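Local structure of allantoicase (Saccharomyces cerevisiae, 1O59) at residues G110-A115 / Q159-V164; P123-E128 / F153-S158; G245-R250 / A279-N284; K249-P254 / I341-G346. The protein catalyses the hydrolysis of allantoate to (S)-ureidoglycolate and urea, a step of allantoin degradation that lets yeast use purines as secondary nitrogen sources. One frame throughout, in Å; residues are numbered along the deposited sequence.

Contact 1 of 4, residues G110-A115 / Q159-V164; sequences GEIDTA and QRHLFV
Arg160 grips Glu111 side-on: its NE lies 2.8 Å from Glu111 OE2, and its NH2 meets OE1 of the same carboxylate, a two-bond salt bridge. Both N-H bonds are nearly straight and lie in the guanidinium plane, but the two oxygens are met from above the carboxylate, whose plane is turned 49° from that of the guanidinium. With CG anti to the backbone N (chi1 175°) and the rest of the chain extended, Glu111 also runs beside Leu162 CD2. Glu21, at the start of helix 21-31, makes a salt bridge to NH1 of Arg160, and an alanine at Arg160 would probably leave the buried Glu111 carboxylate, and Glu21, without this cationic partner.

Backbone bonds pair the strands antiparallel. Gly110 and Phe163, like Ile112 and His161, form hydrogen-bonded pairs, and Thr114 N donates to Gln159 O, carrying the bonding past Asp113. Strand 105-113 lies here between strands 160-164 and 186-196, within an antiparallel sheet of the first allantoicase repeat.

Side chain meets backbone at His161, whose ND1 donates in the ring plane to Ile112 O at 2.7 Å. The backbone N of His161 reaches the same oxygen from the opposite face of the carbonyl plane. Thr114 OG1 accepts from Gln159 N at 3.0 Å and is also hydrogen-bonded to Gly156 O.

Apolar contact gathers on the sheet face of Ile112 and Phe163. The Phe163 ring lies over Gly110, whose CA is 3.8 Å from the ring centroid in a CH-pi contact; a side chain at Gly110 would collide with it. Ile112 CG1 approaches Phe163 CE1 at 3.9 Å.

Contact 2 of 4, residues P123-E128 / F153-S158; sequences PFVSIE and FECGPS
Val125 and Phe153 form the buried half of this contact. They are an antiparallel hydrogen-bonded pair, with Val125 N donating to Phe153 O at 3.0 Å and Phe153 N returning to Val125 O. Their side chains lie side by side, pointing alike. Val125 CG1, anti to the backbone N (chi1 155°), reaches Phe153 CZ at 4.0 Å, and the branch CG2 meets Cys155 SG at the same separation. Phe163 and Phe15 meet the Phe153 ring from outside, and Leu179 and Ile187 touch Val125.

The other face is more open to solvent: Phe124 is partly exposed and Glu154 exposed. There Phe124 crosses Glu154 at a slant, its CD2 3.5 Å from Glu154 CA and its CE2 3.7 Å from Glu154 CB, while Lys152 adds a cation-pi contact to the ring. An alanine at Phe124 would probably uncover the aliphatic base of Glu154 and deprive Lys152 of its aromatic partner. A water lies 3.0 Å from Pro123 O and 3.1 Å from Glu154 OE2 and may bridge them.

Pairing ends at Cys155, whose N donates to Pro123 O from above the carbonyl plane before the chain peels away toward strand 160-164. Strand 147-154 is outermost in its five-stranded sheet within this chain, and inward Val125 and Phe153 with outward Phe124 and Glu154 give the two-faced pattern of a beta sandwich, consistent with a galactose-binding-domain-like jelly roll.

Contact 3 of 4, residues G245-R250 / A279-N284; sequences GWETKR and AHFRGN
Phe281 fits against the backbone of Gly245 and Trp246 and the base of Glu247. Its CG stands anti to the carbonyl carbon (chi1 -61°), and the far end of the ring makes the contact. CZ is 4.2 Å from Gly245 CA, which lies at the ring edge, and 4.0 Å from Trp246 O. CE1 approaches Glu247 CB and CG, each at 4.0 Å. A CB on Gly245 would point at this ring and clash with CE2, so the close fit depends on a residue without a side chain.

Glu247 crosses Phe281 obliquely, its carboxylate plane 57° from the ring. Because CG is anti to the backbone N (chi1 -167°), the aliphatic part runs past CE1, and a bend at chi2 then turns CD. OE1 is hydrogen-bonded to His226 ND1. OE2 comes within 3.1 Å of Asn284 ND2.

Strand 246-247 pairs with strands 227-228 and 346-354 in an antiparallel sheet of the second allantoicase repeat. Residues 279-284 belong to the loop that leaves strand 270-277 for strand 288-294, and Phe281 is a buried aromatic of this loop that packs on the sheet.

Asn284 has its CG between the backbone N and the carbonyl carbon, which puts CG at the edge of the Phe281 ring, in its plane. The Asn284 and Glu247 side chains cross at about a right angle, with amide and carboxylate planes 76° apart. The Trp246 side chain leaves the backbone away from the loop, and its NE1 is hydrogen-bonded to Asp224 O.

Contact 4 of 4, residues K249-P254 / I341-G346; sequences KRSRQP and IIPDGG
Ser251 and Asp344 carry the contact through one carboxylate oxygen. Asp344 OD2 accepts from Ser251 OG at 2.6 Å, using its anti lone pair, and from Ser251 N at 2.8 Å, which approaches from above the carboxylate plane. With chi1 at 81°, Ser251 OG lies between its own backbone N and carbonyl carbon, so hydroxyl and amide converge on the same acceptor. The two donors would probably stabilise a negative charge on this carboxylate.

Water adds a third bond. One molecule donates to OD2 at 2.7 Å and to Ser251 O, bridging the carboxylate to the carbonyl of the residue that already holds it.

The geometry is that of two loops pinned together at the surface of the second allantoicase repeat. Residues 249-254 connect strand 246-247 to strand 258-263, whereas Asp344 lies in the tight connection from strand 336-342 to strand 346-354, just after the cis peptide bond that precedes Pro343.

Packing is slight beside these bonds. Lys249 O sits 3.2 Å from Asp344 CB, and Pro343 CB touches Ser251 OG at 3.8 Å. Lys249 itself turns away from Asp344, its NZ salt-bridged to Asp224.

From the N terminus, strand 105-113 opens contact 1, which closes at 159-164 across a loop of 43 residues. Contact 2 is nested inside that loop, joining 123-128 to 153-158, and the two touch where Gly156 meets Thr114 and His161; together they tie one antiparallel sheet of the first allantoicase repeat to its five-stranded partner. Contacts 3 and 4 come later, in the second repeat, and start from the same stretch, sharing Lys249 and Arg250: contact 3 closes first, at 279-284, and contact 4 spans 86 residues to 341-346, joining loops near the ends of both sheets. Thr248 touches 341-346, linking this pair. The centres of contacts 2 and 4 lie about 41 Å apart.

Contact 1 of 4, residues G110-A115 / Q159-V164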
loop_
_atom_site.group_PDB
_atom_site.type_symbol
_atom_site.label_atom_id
_atom_site.label_comp_id
_atom_site.label_asym_id
_atom_site.label_seq_id
_atom_site.Cartn_x
_atom_site.Cartn_y
_atom_site.Cartn_z
ATOM N N GLY A 110 4.172 -2.399 -10.329
ATOM C CA GLY A 110 4.503 -1.131 -9.694
ATOM C C GLY A 110 4.070 0.093 -10.452
ATOM O O GLY A 110 3.410 0.007 -11.489
ATOM N N GLU A 111 4.424 1.241 -9.895
ATOM C CA GLU A 111 4.228 2.540 -10.532
ATOM C C GLU A 111 5.490 3.400 -10.462
ATOM O O GLU A 111 6.120 3.556 -9.385
ATOM C CB GLU A 111 3.071 3.341 -9.896
ATOM C CG GLU A 111 2.955 4.766 -10.494
ATOM C CD GLU A 111 1.842 5.653 -9.900
ATOM O OE1 GLU A 111 0.919 5.139 -9.214
ATOM O OE2 GLU A 111 1.888 6.888 -10.139
ATOM N N ILE A 112 5.808 3.993 -11.598
ATOM C CA ILE A 112 6.783 5.061 -11.671
ATOM C C ILE A 112 6.082 6.322 -12.173
ATOM O O ILE A 112 5.538 6.353 -13.291
ATOM C CB ILE A 112 7.961 4.659 -12.598
ATOM C CG1 ILE A 112 8.852 3.580 -11.919
ATOM C CG2 ILE A 112 8.791 5.881 -13.026
ATOM C CD1 ILE A 112 9.733 4.118 -10.792
ATOM N N ASP A 113 6.074 7.340 -11.307
ATOM C CA ASP A 113 5.520 8.659 -11.630
ATOM C C ASP A 113 6.640 9.715 -11.798
ATOM O O ASP A 113 7.334 10.082 -10.834
ATOM C CB ASP A 113 4.533 9.079 -10.522
ATOM C CG ASP A 113 3.637 10.290 -10.914
ATOM O OD1 ASP A 113 3.785 10.895 -12.035
ATOM O OD2 ASP A 113 2.749 10.700 -10.120
ATOM N N THR A 114 6.805 10.211 -13.010
ATOM C CA THR A 114 7.761 11.286 -13.292
ATOM C C THR A 114 7.121 12.671 -13.216
ATOM O O THR A 114 7.633 13.607 -13.802
ATOM C CB THR A 114 8.395 11.090 -14.708
ATOM O OG1 THR A 114 7.375 10.963 -15.704
ATOM C CG2 THR A 114 9.152 9.782 -14.810
ATOM N N ALA A 115 6.005 12.803 -12.502
ATOM C CA ALA A 115 5.268 14.080 -12.377
ATOM C C ALA A 115 6.130 15.321 -12.210
ATOM O O ALA A 115 6.980 15.400 -11.302
ATOM C CB ALA A 115 4.275 14.008 -11.223
ATOM N N GLN A 159 4.555 11.958 -15.977
ATOM C CA GLN A 159 3.429 11.068 -16.058
ATOM C C GLN A 159 3.596 9.807 -15.244
ATOM O O GLN A 159 4.691 9.426 -14.861
ATOM C CB GLN A 159 3.195 10.681 -17.504
ATOM C CG GLN A 159 4.280 9.782 -18.069
ATOM C CD GLN A 159 4.201 9.688 -19.564
ATOM O OE1 GLN A 159 4.704 10.573 -20.277
ATOM N NE2 GLN A 159 3.560 8.623 -20.059
ATOM N N ARG A 160 2.465 9.145 -15.039
ATOM C CA ARG A 160 2.390 7.895 -14.285
ATOM C C ARG A 160 2.571 6.723 -15.234
ATOM O O ARG A 160 2.061 6.732 -16.346
ATOM C CB ARG A 160 1.039 7.792 -13.578
ATOM C CG ARG A 160 0.776 8.997 -12.685
ATOM C CD ARG A 160 -0.498 8.951 -11.913
ATOM N NE ARG A 160 -0.569 7.750 -11.100
ATOM C CZ ARG A 160 -1.681 7.073 -10.871
ATOM N NH1 ARG A 160 -2.838 7.465 -11.372
ATOM N NH2 ARG A 160 -1.633 5.991 -10.124
ATOM N N HIS A 161 3.329 5.729 -14.799
ATOM C CA HIS A 161 3.489 4.516 -15.562
ATOM C C HIS A 161 3.128 3.384 -14.632
ATOM O O HIS A 161 3.726 3.242 -13.557
ATOM C CB HIS A 161 4.924 4.323 -16.066
ATOM C CG HIS A 161 5.529 5.534 -16.703
ATOM N ND1 HIS A 161 5.985 6.610 -15.967
ATOM C CD2 HIS A 161 5.800 5.818 -18.001
ATOM C CE1 HIS A 161 6.496 7.511 -16.791
ATOM N NE2 HIS A 161 6.401 7.054 -18.028
ATOM N N LEU A 162 2.168 2.580 -15.075
ATOM C CA LEU A 162 1.600 1.490 -14.315
ATOM C C LEU A 162 1.991 0.209 -15.017
ATOM O O LEU A 162 1.577 -0.049 -16.173
ATOM C CB LEU A 162 0.080 1.641 -14.285
ATOM C CG LEU A 162 -0.453 3.005 -13.824
ATOM C CD1 LEU A 162 -1.957 3.032 -13.916
ATOM C CD2 LEU A 162 -0.010 3.326 -12.399
ATOM N N PHE A 163 2.803 -0.592 -14.329
ATOM C CA PHE A 163 3.353 -1.823 -14.926
ATOM C C PHE A 163 3.089 -3.101 -14.092
ATOM O O PHE A 163 2.990 -3.089 -12.847
ATOM C CB PHE A 163 4.854 -1.664 -15.255
ATOM C CG PHE A 163 5.683 -1.281 -14.075
ATOM C CD1 PHE A 163 5.903 0.068 -13.776
ATOM C CD2 PHE A 163 6.204 -2.273 -13.231
ATOM C CE1 PHE A 163 6.655 0.435 -12.654
ATOM C CE2 PHE A 163 6.935 -1.947 -12.102
ATOM C CZ PHE A 163 7.173 -0.571 -11.800
ATOM N N VAL A 164 2.963 -4.191 -14.843
ATOM C CA VAL A 164 2.868 -5.533 -14.313
ATOM C C VAL A 164 3.966 -6.333 -14.994
ATOM O O VAL A 164 4.180 -6.206 -16.195
ATOM C CB VAL A 164 1.495 -6.156 -14.670
ATOM C CG1 VAL A 164 1.381 -7.606 -14.166
ATOM C CG2 VAL A 164 0.360 -5.277 -14.122
#

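Contact 2 of 4, residues P123-E128 / F153-S158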
loop_
_atom_site.group_PDB
_atom_site.type_symbol
_atom_site.label_atom_id
_atom_site.label_comp_id
_atom_site.label_asym_id
_atom_site.label_seq_id
_atom_site.Cartn_x
_atom_site.Cartn_y
_atom_site.Cartn_z
ATOM N N PRO A 123 14.998 8.693 -17.956
ATOM C CA PRO A 123 14.787 8.139 -19.295
ATOM C C PRO A 123 14.462 6.663 -19.297
ATOM O O PRO A 123 13.706 6.204 -20.151
ATOM C CB PRO A 123 16.138 8.357 -19.997
ATOM C CG PRO A 123 16.908 9.223 -19.111
ATOM C CD PRO A 123 16.418 9.030 -17.730
ATOM N N PHE A 124 15.079 5.923 -18.386
ATOM C CA PHE A 124 14.898 4.496 -18.301
ATOM C C PHE A 124 15.051 4.103 -16.844
ATOM O O PHE A 124 15.846 4.676 -16.106
ATOM C CB PHE A 124 15.928 3.715 -19.106
ATOM C CG PHE A 124 15.872 3.933 -20.596
ATOM C CD1 PHE A 124 16.659 4.902 -21.193
ATOM C CD2 PHE A 124 15.082 3.136 -21.401
ATOM C CE1 PHE A 124 16.646 5.102 -22.578
ATOM C CE2 PHE A 124 15.044 3.325 -22.767
ATOM C CZ PHE A 124 15.827 4.304 -23.366
ATOM N N VAL A 125 14.289 3.089 -16.461
ATOM C CA VAL A 125 14.284 2.568 -15.121
ATOM C C VAL A 125 14.404 1.047 -15.231
ATOM O O VAL A 125 13.910 0.431 -16.191
ATOM C CB VAL A 125 12.969 2.994 -14.412
ATOM C CG1 VAL A 125 12.599 2.066 -13.314
ATOM C CG2 VAL A 125 13.064 4.447 -13.847
ATOM N N SER A 126 15.112 0.449 -14.281
ATOM C CA SER A 126 14.990 -0.985 -14.028
ATOM C C SER A 126 14.864 -1.184 -12.499
ATOM O O SER A 126 15.166 -0.277 -11.704
ATOM C CB SER A 126 16.126 -1.808 -14.683
ATOM O OG SER A 126 17.387 -1.670 -14.045
ATOM N N ILE A 127 14.350 -2.360 -12.121
ATOM C CA ILE A 127 14.194 -2.726 -10.728
ATOM C C ILE A 127 14.782 -4.095 -10.428
ATOM O O ILE A 127 14.578 -5.069 -11.161
ATOM C CB ILE A 127 12.721 -2.677 -10.318
ATOM C CG1 ILE A 127 12.079 -1.349 -10.764
ATOM C CG2 ILE A 127 12.588 -2.811 -8.787
ATOM C CD1 ILE A 127 10.543 -1.343 -10.688
ATOM N N GLU A 128 15.532 -4.130 -9.326
ATOM C CA GLU A 128 16.112 -5.352 -8.758
ATOM C C GLU A 128 15.618 -5.511 -7.338
ATOM O O GLU A 128 15.091 -4.555 -6.730
ATOM C CB GLU A 128 17.620 -5.264 -8.752
ATOM C CG GLU A 128 18.213 -4.837 -10.093
ATOM C CD GLU A 128 19.735 -4.934 -10.157
ATOM O OE1 GLU A 128 20.393 -5.041 -9.110
ATOM O OE2 GLU A 128 20.289 -4.878 -11.276
ATOM N N PHE A 153 13.120 -0.195 -18.822
ATOM C CA PHE A 153 12.094 0.345 -19.687
ATOM C C PHE A 153 12.116 1.852 -19.699
ATOM O O PHE A 153 12.487 2.500 -18.734
ATOM C CB PHE A 153 10.700 -0.170 -19.292
ATOM C CG PHE A 153 10.214 0.295 -17.917
ATOM C CD1 PHE A 153 9.581 1.526 -17.758
ATOM C CD2 PHE A 153 10.352 -0.533 -16.795
ATOM C CE1 PHE A 153 9.132 1.925 -16.507
ATOM C CE2 PHE A 153 9.896 -0.161 -15.560
ATOM C CZ PHE A 153 9.283 1.076 -15.404
ATOM N N GLU A 154 11.670 2.381 -20.821
ATOM C CA GLU A 154 11.630 3.807 -21.088
ATOM C C GLU A 154 10.498 4.485 -20.326
ATOM O O GLU A 154 9.399 3.957 -20.229
ATOM C CB GLU A 154 11.441 4.021 -22.590
ATOM C CG GLU A 154 11.718 5.430 -23.065
ATOM C CD GLU A 154 11.775 5.535 -24.593
ATOM O OE1 GLU A 154 11.330 4.573 -25.298
ATOM O OE2 GLU A 154 12.288 6.574 -25.105
ATOM N N CYS A 155 10.790 5.654 -19.769
ATOM C CA CYS A 155 9.790 6.505 -19.138
ATOM C C CYS A 155 9.613 7.776 -19.943
ATOM O O CYS A 155 10.528 8.211 -20.642
ATOM C CB CYS A 155 10.263 6.920 -17.766
ATOM S SG CYS A 155 10.400 5.598 -16.591
ATOM N N GLY A 156 8.436 8.381 -19.811
ATOM C CA GLY A 156 8.152 9.693 -20.391
ATOM C C GLY A 156 8.051 10.814 -19.368
ATOM O O GLY A 156 8.062 10.566 -18.154
ATOM N N PRO A 157 7.899 12.041 -19.863
ATOM C CA PRO A 157 7.893 13.210 -19.007
ATOM C C PRO A 157 6.620 13.330 -18.192
ATOM O O PRO A 157 5.542 13.089 -18.706
ATOM C CB PRO A 157 8.027 14.377 -19.989
ATOM C CG PRO A 157 7.496 13.880 -21.265
ATOM C CD PRO A 157 7.717 12.400 -21.277
ATOM N N SER A 158 6.778 13.693 -16.915
ATOM C CA SER A 158 5.656 14.121 -16.095
ATOM C C SER A 158 4.420 13.248 -16.237
ATOM O O SER A 158 3.367 13.734 -16.533
ATOM C CB SER A 158 5.298 15.583 -16.415
ATOM O OG SER A 158 4.355 16.068 -15.472
HETATM O O HOH W 1 13.347 7.940 -22.566
#

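Contact 3 of 4, residues G245-R250 / A279-N284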
loop_
_atom_site.group_PDB
_atom_site.type_symbol
_atom_site.label_atom_id
_atom_site.label_comp_id
_atom_site.label_asym_id
_atom_site.label_seq_id
_atom_site.Cartn_x
_atom_site.Cartn_y
_atom_site.Cartn_z
ATOM N N GLY A 245 -6.394 7.680 7.078
ATOM C CA GLY A 245 -7.418 6.677 7.248
ATOM C C GLY A 245 -8.241 6.554 5.982
ATOM O O GLY A 245 -7.755 6.816 4.887
ATOM N N TRP A 246 -9.487 6.129 6.164
ATOM C CA TRP A 246 -10.452 5.955 5.107
ATOM C C TRP A 246 -11.621 6.847 5.440
ATOM O O TRP A 246 -12.159 6.801 6.532
ATOM C CB TRP A 246 -10.903 4.507 5.050
ATOM C CG TRP A 246 -12.039 4.271 4.096
ATOM C CD1 TRP A 246 -12.130 4.667 2.787
ATOM C CD2 TRP A 246 -13.261 3.610 4.392
ATOM N NE1 TRP A 246 -13.331 4.270 2.252
ATOM C CE2 TRP A 246 -14.051 3.635 3.220
ATOM C CE3 TRP A 246 -13.780 3.009 5.540
ATOM C CZ2 TRP A 246 -15.297 3.058 3.156
ATOM C CZ3 TRP A 246 -15.017 2.429 5.475
ATOM C CH2 TRP A 246 -15.761 2.446 4.295
ATOM N N GLU A 247 -11.976 7.704 4.504
ATOM C CA GLU A 247 -13.050 8.642 4.720
ATOM C C GLU A 247 -13.874 8.789 3.462
ATOM O O GLU A 247 -13.342 8.828 2.337
ATOM C CB GLU A 247 -12.508 10.002 5.111
ATOM C CG GLU A 247 -13.587 10.921 5.653
ATOM C CD GLU A 247 -13.569 12.308 5.030
ATOM O OE1 GLU A 247 -13.831 12.452 3.794
ATOM O OE2 GLU A 247 -13.275 13.249 5.796
ATOM N N THR A 248 -15.179 8.874 3.671
ATOM C CA THR A 248 -16.121 9.028 2.589
ATOM C C THR A 248 -16.826 10.362 2.698
ATOM O O THR A 248 -16.772 11.014 3.717
ATOM C CB THR A 248 -17.116 7.870 2.604
ATOM O OG1 THR A 248 -17.864 7.896 3.829
ATOM C CG2 THR A 248 -16.368 6.532 2.608
ATOM N N LYS A 249 -17.466 10.738 1.604
ATOM C CA LYS A 249 -18.195 11.978 1.476
ATOM C C LYS A 249 -19.401 12.032 2.393
ATOM O O LYS A 249 -19.957 10.993 2.781
ATOM C CB LYS A 249 -18.695 12.131 0.034
ATOM C CG LYS A 249 -17.613 12.537 -0.953
ATOM C CD LYS A 249 -17.815 11.933 -2.395
ATOM C CE LYS A 249 -16.470 11.248 -2.954
ATOM N NZ LYS A 249 -16.616 10.572 -4.326
ATOM N N ARG A 250 -19.808 13.264 2.719
ATOM C CA ARG A 250 -21.098 13.500 3.347
ATOM C C ARG A 250 -22.205 13.121 2.329
ATOM O O ARG A 250 -22.318 13.731 1.268
ATOM C CB ARG A 250 -21.195 14.953 3.796
ATOM C CG ARG A 250 -22.105 15.189 4.973
ATOM C CD ARG A 250 -22.269 16.659 5.294
ATOM N NE ARG A 250 -21.062 17.217 5.905
ATOM C CZ ARG A 250 -21.012 17.886 7.064
ATOM N NH1 ARG A 250 -22.102 18.138 7.789
ATOM N NH2 ARG A 250 -19.840 18.335 7.498
ATOM N N ALA A 279 -9.728 7.164 15.300
ATOM C CA ALA A 279 -8.648 8.113 15.603
ATOM C C ALA A 279 -8.649 9.282 14.621
ATOM O O ALA A 279 -8.702 9.080 13.404
ATOM C CB ALA A 279 -7.271 7.410 15.598
ATOM N N HIS A 280 -8.621 10.489 15.180
ATOM C CA HIS A 280 -8.616 11.765 14.424
ATOM C C HIS A 280 -9.884 12.157 13.701
ATOM O O HIS A 280 -10.011 13.332 13.360
ATOM C CB HIS A 280 -7.414 11.911 13.484
ATOM C CG HIS A 280 -6.125 11.541 14.137
ATOM N ND1 HIS A 280 -5.623 12.231 15.217
ATOM C CD2 HIS A 280 -5.282 10.506 13.923
ATOM C CE1 HIS A 280 -4.496 11.659 15.613
ATOM N NE2 HIS A 280 -4.259 10.618 14.832
ATOM N N PHE A 281 -10.835 11.247 13.540
ATOM C CA PHE A 281 -12.143 11.625 12.986
ATOM C C PHE A 281 -13.085 12.106 14.083
ATOM O O PHE A 281 -13.660 11.325 14.841
ATOM C CB PHE A 281 -12.739 10.485 12.188
ATOM C CG PHE A 281 -11.886 10.087 11.038
ATOM C CD1 PHE A 281 -11.907 10.828 9.861
ATOM C CD2 PHE A 281 -10.984 9.014 11.151
ATOM C CE1 PHE A 281 -11.084 10.485 8.786
ATOM C CE2 PHE A 281 -10.161 8.650 10.062
ATOM C CZ PHE A 281 -10.207 9.382 8.887
ATOM N N ARG A 282 -13.220 13.423 14.151
ATOM C CA ARG A 282 -13.790 14.088 15.321
ATOM C C ARG A 282 -15.133 14.730 15.024
ATOM O O ARG A 282 -15.994 14.762 15.917
ATOM C CB ARG A 282 -12.822 15.124 15.888
ATOM C CG ARG A 282 -11.811 14.488 16.756
ATOM C CD ARG A 282 -10.544 15.288 16.972
ATOM N NE ARG A 282 -9.637 14.590 17.897
ATOM C CZ ARG A 282 -8.303 14.734 17.920
ATOM N NH1 ARG A 282 -7.684 15.534 17.053
ATOM N NH2 ARG A 282 -7.564 14.075 18.818
ATOM N N GLY A 283 -15.292 15.265 13.816
ATOM C CA GLY A 283 -16.550 15.821 13.404
ATOM C C GLY A 283 -17.178 15.031 12.278
ATOM O O GLY A 283 -18.145 15.500 11.710
ATOM N N ASN A 284 -16.621 13.859 11.956
ATOM C CA ASN A 284 -16.992 13.081 10.754
ATOM C C ASN A 284 -16.844 11.562 10.904
ATOM O O ASN A 284 -16.697 10.849 9.935
ATOM C CB ASN A 284 -16.185 13.548 9.524
ATOM C CG ASN A 284 -14.659 13.602 9.770
ATOM O OD1 ASN A 284 -14.178 13.355 10.866
ATOM N ND2 ASN A 284 -13.910 13.944 8.731
#

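Contact 4 of 4, residues K249-P254 / I341-G346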
loop_
_atom_site.group_PDB
_atom_site.type_symbol
_atom_site.label_atom_id
_atom_site.label_comp_id
_atom_site.label_asym_id
_atom_site.label_seq_id
_atom_site.Cartn_x
_atom_site.Cartn_y
_atom_site.Cartn_z
ATOM N N LYS A 249 -17.466 10.738 1.604
ATOM C CA LYS A 249 -18.195 11.978 1.476
ATOM C C LYS A 249 -19.401 12.032 2.393
ATOM O O LYS A 249 -19.957 10.993 2.781
ATOM C CB LYS A 249 -18.695 12.131 0.034
ATOM C CG LYS A 249 -17.613 12.537 -0.953
ATOM C CD LYS A 249 -17.815 11.933 -2.395
ATOM C CE LYS A 249 -16.470 11.248 -2.954
ATOM N NZ LYS A 249 -16.616 10.572 -4.326
ATOM N N ARG A 250 -19.808 13.264 2.719
ATOM C CA ARG A 250 -21.098 13.500 3.347
ATOM C C ARG A 250 -22.205 13.121 2.329
ATOM O O ARG A 250 -22.318 13.731 1.268
ATOM C CB ARG A 250 -21.195 14.953 3.796
ATOM C CG ARG A 250 -22.105 15.189 4.973
ATOM C CD ARG A 250 -22.269 16.659 5.294
ATOM N NE ARG A 250 -21.062 17.217 5.905
ATOM C CZ ARG A 250 -21.012 17.886 7.064
ATOM N NH1 ARG A 250 -22.102 18.138 7.789
ATOM N NH2 ARG A 250 -19.840 18.335 7.498
ATOM N N SER A 251 -22.965 12.070 2.665
ATOM C CA SER A 251 -24.100 11.574 1.891
ATOM C C SER A 251 -25.446 12.070 2.431
ATOM O O SER A 251 -25.548 12.477 3.577
ATOM C CB SER A 251 -24.122 10.059 1.950
ATOM O OG SER A 251 -24.711 9.614 3.166
ATOM N N ARG A 252 -26.488 11.992 1.608
ATOM C CA ARG A 252 -27.784 12.553 1.982
ATOM C C ARG A 252 -28.953 11.622 1.816
ATOM O O ARG A 252 -29.998 11.849 2.423
ATOM C CB ARG A 252 -28.070 13.804 1.165
ATOM C CG ARG A 252 -27.061 14.910 1.350
ATOM C CD ARG A 252 -26.926 15.429 2.776
ATOM N NE ARG A 252 -26.143 16.655 2.816
ATOM C CZ ARG A 252 -25.658 17.220 3.922
ATOM N NH1 ARG A 252 -25.837 16.668 5.114
ATOM N NH2 ARG A 252 -24.988 18.358 3.823
ATOM N N GLN A 253 -28.790 10.600 0.974
ATOM C CA GLN A 253 -29.862 9.669 0.678
ATOM C C GLN A 253 -30.149 8.865 1.944
ATOM O O GLN A 253 -29.229 8.353 2.578
ATOM C CB GLN A 253 -29.515 8.711 -0.487
ATOM C CG GLN A 253 -28.652 9.312 -1.625
ATOM C CD GLN A 253 -27.126 9.067 -1.429
ATOM O OE1 GLN A 253 -26.450 9.757 -0.624
ATOM N NE2 GLN A 253 -26.588 8.084 -2.178
ATOM N N PRO A 254 -31.420 8.778 2.315
ATOM C CA PRO A 254 -31.844 7.939 3.435
ATOM C C PRO A 254 -31.418 6.501 3.226
ATOM O O PRO A 254 -31.526 5.982 2.117
ATOM C CB PRO A 254 -33.375 8.029 3.390
ATOM C CG PRO A 254 -33.674 9.262 2.636
ATOM C CD PRO A 254 -32.550 9.475 1.679
ATOM N N ILE A 341 -20.063 1.505 7.337
ATOM C CA ILE A 341 -20.153 2.740 8.129
ATOM C C ILE A 341 -21.439 3.446 7.720
ATOM O O ILE A 341 -21.834 3.403 6.537
ATOM C CB ILE A 341 -18.897 3.645 7.974
ATOM C CG1 ILE A 341 -18.707 4.183 6.543
ATOM C CG2 ILE A 341 -17.636 2.890 8.406
ATOM C CD1 ILE A 341 -17.457 5.042 6.383
ATOM N N ILE A 342 -22.117 4.031 8.702
ATOM C CA ILE A 342 -23.476 4.478 8.502
ATOM C C ILE A 342 -23.605 5.892 9.016
ATOM O O ILE A 342 -23.231 6.156 10.148
ATOM C CB ILE A 342 -24.453 3.559 9.236
ATOM C CG1 ILE A 342 -24.424 2.173 8.631
ATOM C CG2 ILE A 342 -25.855 4.073 9.137
ATOM C CD1 ILE A 342 -24.674 1.102 9.645
ATOM N N PRO A 343 -24.150 6.797 8.202
ATOM C CA PRO A 343 -24.331 6.633 6.748
ATOM C C PRO A 343 -23.035 6.811 5.908
ATOM O O PRO A 343 -22.980 6.450 4.735
ATOM C CB PRO A 343 -25.320 7.750 6.420
ATOM C CG PRO A 343 -24.939 8.852 7.396
ATOM C CD PRO A 343 -24.463 8.170 8.655
ATOM N N ASP A 344 -22.006 7.361 6.543
ATOM C CA ASP A 344 -20.736 7.728 5.920
ATOM C C ASP A 344 -19.800 8.168 7.056
ATOM O O ASP A 344 -20.163 8.107 8.253
ATOM C CB ASP A 344 -20.933 8.873 4.908
ATOM C CG ASP A 344 -21.800 10.027 5.446
ATOM O OD1 ASP A 344 -21.390 10.682 6.423
ATOM O OD2 ASP A 344 -22.885 10.391 4.910
ATOM N N GLY A 345 -18.607 8.621 6.683
ATOM C CA GLY A 345 -17.644 9.164 7.643
ATOM C C GLY A 345 -16.261 8.590 7.460
ATOM O O GLY A 345 -15.898 8.133 6.383
ATOM N N GLY A 346 -15.506 8.576 8.554
ATOM C CA GLY A 346 -14.115 8.190 8.530
ATOM C C GLY A 346 -13.740 7.233 9.627
ATOM O O GLY A 346 -14.071 7.428 10.780
HETATM O O HOH W 2 -24.334 12.389 5.969
#